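Local structure of protein with a SET domain within carboxy region (Cryptosporidium parvum, 4LDG) at residues S87-E97 with W123-N134. The protein is probably a histone H4 lysine methyltransferase of the SET8 type, of which this is the carboxy-terminal part with the SET domain. Numbering follows the deposited sequence.
Sequences SKRVSFGANSE and WKKIIYKYCILN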
loop_
_atom_site.group_PDB
_atom_site.type_symbol
_atom_site.label_atom_id
_atom_site.label_comp_id
_atom_site.label_asym_id
_atom_site.label_seq_id
_atom_site.Cartn_x
_atom_site.Cartn_y
_atom_site.Cartn_z
ATOM N N SER A 87 19.806 -0.692 1.848
ATOM C CA SER A 87 18.818 0.285 1.417
ATOM C C SER A 87 19.304 0.939 0.137
ATOM O O SER A 87 20.494 1.294 0.005
ATOM C CB SER A 87 18.643 1.393 2.454
ATOM O OG SER A 87 18.270 0.885 3.697
ATOM N N LYS A 88 18.385 1.138 -0.793
ATOM C CA LYS A 88 18.757 1.784 -2.055
ATOM C C LYS A 88 19.190 3.236 -1.792
ATOM O O LYS A 88 18.507 3.963 -1.055
ATOM C CB LYS A 88 17.586 1.767 -3.035
ATOM C CG LYS A 88 16.963 0.404 -3.309
ATOM C CD LYS A 88 15.936 0.538 -4.439
ATOM C CE LYS A 88 15.137 -0.742 -4.658
ATOM N NZ LYS A 88 13.896 -0.427 -5.437
ATOM N N ARG A 89 20.314 3.657 -2.385
ATOM C CA ARG A 89 20.768 5.044 -2.236
ATOM C C ARG A 89 19.669 6.003 -2.699
ATOM O O ARG A 89 19.475 7.050 -2.083
ATOM C CB ARG A 89 22.060 5.323 -3.019
ATOM C CG ARG A 89 22.660 6.741 -2.839
ATOM C CD ARG A 89 22.925 7.027 -1.378
ATOM N NE ARG A 89 23.277 8.399 -1.075
ATOM C CZ ARG A 89 22.417 9.378 -0.828
ATOM N NH1 ARG A 89 21.088 9.201 -0.890
ATOM N NH2 ARG A 89 22.891 10.574 -0.516
ATOM N N VAL A 90 18.909 5.651 -3.733
ATOM C CA VAL A 90 17.877 6.598 -4.206
ATOM C C VAL A 90 16.698 6.768 -3.265
ATOM O O VAL A 90 15.862 7.626 -3.518
ATOM C CB VAL A 90 17.344 6.297 -5.638
ATOM C CG1 VAL A 90 18.473 6.520 -6.629
ATOM C CG2 VAL A 90 16.745 4.906 -5.762
ATOM N N SER A 91 16.641 5.983 -2.192
ATOM C CA SER A 91 15.463 5.967 -1.311
ATOM C C SER A 91 15.530 6.997 -0.178
ATOM O O SER A 91 14.562 7.168 0.568
ATOM C CB SER A 91 15.249 4.573 -0.737
ATOM O OG SER A 91 16.280 4.219 0.162
ATOM N N PHE A 92 16.667 7.676 -0.055
ATOM C CA PHE A 92 16.775 8.815 0.845
ATOM C C PHE A 92 17.587 9.884 0.181
ATOM O O PHE A 92 18.232 9.641 -0.836
ATOM C CB PHE A 92 17.379 8.428 2.183
ATOM C CG PHE A 92 18.763 7.870 2.097
ATOM C CD1 PHE A 92 19.856 8.664 2.377
ATOM C CD2 PHE A 92 18.980 6.526 1.786
ATOM C CE1 PHE A 92 21.144 8.159 2.290
ATOM C CE2 PHE A 92 20.276 6.026 1.702
ATOM C CZ PHE A 92 21.359 6.853 1.954
ATOM N N GLY A 93 17.540 11.071 0.756
ATOM C CA GLY A 93 18.237 12.223 0.202
ATOM C C GLY A 93 19.619 12.365 0.812
ATOM O O GLY A 93 20.473 11.486 0.661
ATOM N N ALA A 94 19.839 13.479 1.494
ATOM C CA ALA A 94 21.103 13.717 2.154
ATOM C C ALA A 94 21.333 12.679 3.235
ATOM O O ALA A 94 20.385 12.092 3.770
ATOM C CB ALA A 94 21.150 15.118 2.732
ATOM N N ASN A 95 22.608 12.450 3.532
ATOM C CA ASN A 95 23.009 11.456 4.510
ATOM C C ASN A 95 22.466 11.777 5.881
ATOM O O ASN A 95 22.258 10.874 6.681
ATOM C CB ASN A 95 24.529 11.343 4.588
ATOM C CG ASN A 95 25.194 12.644 4.994
ATOM O OD1 ASN A 95 24.809 13.726 4.556
ATOM N ND2 ASN A 95 26.196 12.542 5.826
ATOM N N SER A 96 22.221 13.053 6.165
ATOM C CA SER A 96 21.635 13.419 7.460
ATOM C C SER A 96 20.163 12.936 7.665
ATOM O O SER A 96 19.652 13.046 8.763
ATOM C CB SER A 96 21.719 14.915 7.647
ATOM O OG SER A 96 20.949 15.549 6.638
ATOM N N GLU A 97 19.501 12.390 6.640
ATOM C CA GLU A 97 18.153 11.817 6.805
ATOM C C GLU A 97 18.203 10.407 7.388
ATOM O O GLU A 97 17.203 9.868 7.847
ATOM C CB GLU A 97 17.394 11.797 5.475
ATOM C CG GLU A 97 17.109 13.191 4.945
ATOM C CD GLU A 97 16.394 13.220 3.587
ATOM O OE1 GLU A 97 16.138 12.143 2.992
ATOM O OE2 GLU A 97 16.056 14.347 3.117
ATOM N N TRP A 123 9.209 15.302 6.794
ATOM C CA TRP A 123 9.671 14.028 7.304
ATOM C C TRP A 123 8.712 12.874 7.030
ATOM O O TRP A 123 9.149 11.759 6.892
ATOM C CB TRP A 123 10.045 14.123 8.788
ATOM C CG TRP A 123 11.360 14.720 8.960
ATOM C CD1 TRP A 123 11.625 16.002 9.285
ATOM C CD2 TRP A 123 12.630 14.087 8.755
ATOM N NE1 TRP A 123 12.963 16.206 9.329
ATOM C CE2 TRP A 123 13.609 15.044 9.015
ATOM C CE3 TRP A 123 13.029 12.790 8.415
ATOM C CZ2 TRP A 123 14.979 14.767 8.927
ATOM C CZ3 TRP A 123 14.414 12.507 8.346
ATOM C CH2 TRP A 123 15.353 13.485 8.594
ATOM N N LYS A 124 7.420 13.121 6.905
ATOM C CA LYS A 124 6.552 12.053 6.404
ATOM C C LYS A 124 6.889 11.659 4.973
ATOM O O LYS A 124 6.896 10.461 4.635
ATOM C CB LYS A 124 5.089 12.464 6.451
ATOM C CG LYS A 124 4.498 12.576 7.840
ATOM C CD LYS A 124 3.160 13.296 7.740
ATOM C CE LYS A 124 2.331 13.040 8.983
ATOM N NZ LYS A 124 1.276 14.069 9.076
ATOM N N LYS A 125 7.139 12.668 4.132
ATOM C CA LYS A 125 7.562 12.420 2.766
ATOM C C LYS A 125 8.844 11.574 2.723
ATOM O O LYS A 125 8.953 10.643 1.934
ATOM C CB LYS A 125 7.800 13.736 2.025
ATOM C CG LYS A 125 8.221 13.556 0.562
ATOM C CD LYS A 125 8.632 14.853 -0.123
ATOM C CE LYS A 125 8.798 14.613 -1.622
ATOM N NZ LYS A 125 9.388 15.765 -2.388
ATOM N N ILE A 126 9.807 11.887 3.572
ATOM C CA ILE A 126 11.035 11.111 3.614
ATOM C C ILE A 126 10.723 9.653 3.923
ATOM O O ILE A 126 11.189 8.750 3.234
ATOM C CB ILE A 126 12.048 11.739 4.599
ATOM C CG1 ILE A 126 12.632 13.008 3.944
ATOM C CG2 ILE A 126 13.143 10.753 4.995
ATOM C CD1 ILE A 126 13.162 14.036 4.913
ATOM N N ILE A 127 9.902 9.419 4.923
ATOM C CA ILE A 127 9.517 8.056 5.293
ATOM C C ILE A 127 8.722 7.328 4.193
ATOM O O ILE A 127 8.995 6.164 3.891
ATOM C CB ILE A 127 8.710 8.057 6.618
ATOM C CG1 ILE A 127 9.566 8.648 7.754
ATOM C CG2 ILE A 127 8.234 6.647 6.986
ATOM C CD1 ILE A 127 10.819 7.842 8.065
ATOM N N TYR A 128 7.763 7.999 3.582
ATOM C CA TYR A 128 6.979 7.397 2.513
ATOM C C TYR A 128 7.836 6.986 1.321
ATOM O O TYR A 128 7.760 5.858 0.827
ATOM C CB TYR A 128 5.889 8.396 2.067
ATOM C CG TYR A 128 4.813 8.655 3.119
ATOM C CD1 TYR A 128 4.471 7.702 4.059
ATOM C CD2 TYR A 128 4.129 9.852 3.145
ATOM C CE1 TYR A 128 3.487 7.932 4.975
ATOM C CE2 TYR A 128 3.148 10.103 4.085
ATOM C CZ TYR A 128 2.812 9.125 4.987
ATOM O OH TYR A 128 1.822 9.373 5.945
ATOM N N LYS A 129 8.667 7.911 0.883
ATOM C CA LYS A 129 9.627 7.653 -0.175
ATOM C C LYS A 129 10.486 6.442 0.164
ATOM O O LYS A 129 10.671 5.547 -0.665
ATOM C CB LYS A 129 10.496 8.890 -0.397
ATOM C CG LYS A 129 11.506 8.740 -1.520
ATOM C CD LYS A 129 12.060 10.078 -2.000
ATOM C CE LYS A 129 13.222 9.815 -2.932
ATOM N NZ LYS A 129 13.666 10.996 -3.746
ATOM N N TYR A 130 10.986 6.386 1.392
ATOM C CA TYR A 130 11.783 5.236 1.790
ATOM C C TYR A 130 10.980 3.935 1.730
ATOM O O TYR A 130 11.490 2.925 1.273
ATOM C CB TYR A 130 12.377 5.437 3.188
ATOM C CG TYR A 130 13.378 4.368 3.587
ATOM C CD1 TYR A 130 14.748 4.516 3.313
ATOM C CD2 TYR A 130 12.964 3.223 4.236
ATOM C CE1 TYR A 130 15.664 3.564 3.687
ATOM C CE2 TYR A 130 13.868 2.241 4.602
ATOM C CZ TYR A 130 15.218 2.414 4.318
ATOM O OH TYR A 130 16.107 1.430 4.684
ATOM N N CYS A 131 9.749 3.933 2.235
ATOM C CA CYS A 131 8.915 2.697 2.202
ATOM C C CYS A 131 8.579 2.273 0.763
ATOM O O CYS A 131 8.613 1.091 0.415
ATOM C CB CYS A 131 7.628 2.890 2.971
ATOM S SG CYS A 131 7.815 3.261 4.723
ATOM N N ILE A 132 8.284 3.245 -0.085
ATOM C CA ILE A 132 7.961 2.931 -1.466
ATOM C C ILE A 132 9.121 2.202 -2.138
ATOM O O ILE A 132 8.930 1.173 -2.774
ATOM C CB ILE A 132 7.602 4.185 -2.275
ATOM C CG1 ILE A 132 6.243 4.690 -1.829
ATOM C CG2 ILE A 132 7.520 3.835 -3.764
ATOM C CD1 ILE A 132 5.873 6.041 -2.384
ATOM N N LEU A 133 10.330 2.743 -1.982
ATOM C CA LEU A 133 11.487 2.251 -2.738
ATOM C C LEU A 133 12.142 1.016 -2.131
ATOM O O LEU A 133 12.752 0.250 -2.856
ATOM C CB LEU A 133 12.514 3.366 -2.913
ATOM C CG LEU A 133 12.087 4.470 -3.882
ATOM C CD1 LEU A 133 12.989 5.662 -3.781
ATOM C CD2 LEU A 133 12.059 3.961 -5.315
ATOM N N ASN A 134 12.015 0.811 -0.825
ATOM C CA ASN A 134 12.575 -0.389 -0.182
ATOM C C ASN A 134 11.513 -1.430 0.157
ATOM O O ASN A 134 11.781 -2.348 0.900
ATOM C CB ASN A 134 13.346 0.017 1.085
ATOM C CG ASN A 134 14.523 0.892 0.762
ATOM O OD1 ASN A 134 15.462 0.449 0.108
ATOM N ND2 ASN A 134 14.470 2.151 1.173
HETATM O O HOH W 1 15.988 9.912 -5.052
HETATM O O HOH W 2 13.391 9.211 1.672
#
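Ser91 and Asn134 meet in the tightly packed part of this contact, where the 3-10 turn 89-91 sits against the last turns of helix 121-134. Asn134 ND2 donates to Ser91 OG at 2.9 Å, nearly in its own amide plane, and also to Tyr130 O one turn back; it lies over the centre of one face of the Tyr130 ring, 3.0 Å above the plane. Ser91 OG, held between its backbone N and carbonyl carbon (chi1 68°), donates in turn to Lys88 O. The other end of the amide, Asn134 OD1, takes Lys88 N on a lone pair at 3.1 Å, nearly straight at 168°. Leu133 CD1 packs 3.5 Å from Ser91 CA, and Leu133 also touches Arg242 of strand 240-247. Within the contact a water bridges Ser91 O and Ile126 O.

Farther along is a second packed patch: Ile126 CD1 lies 3.4 Å from Glu97 OE2, Gly93 N donates to Glu97 OE1 from above the carboxylate plane, and Trp123 turns its ring edge to Glu97 CA. Trp123 and Ile126 also touch Ile100 and Ile101 of helix 98-104.

Toward solvent the contact loosens. The extended Lys88 chain slides past Asn134 until NZ bonds Leu133 O, 2.9 Å away, while a water joins Val90 O to Lys129 NZ. The chemistry implies a fixed amide orientation: a flipped Asn134 would set its NH2 against Lys88 N and its oxygen against Tyr130 O.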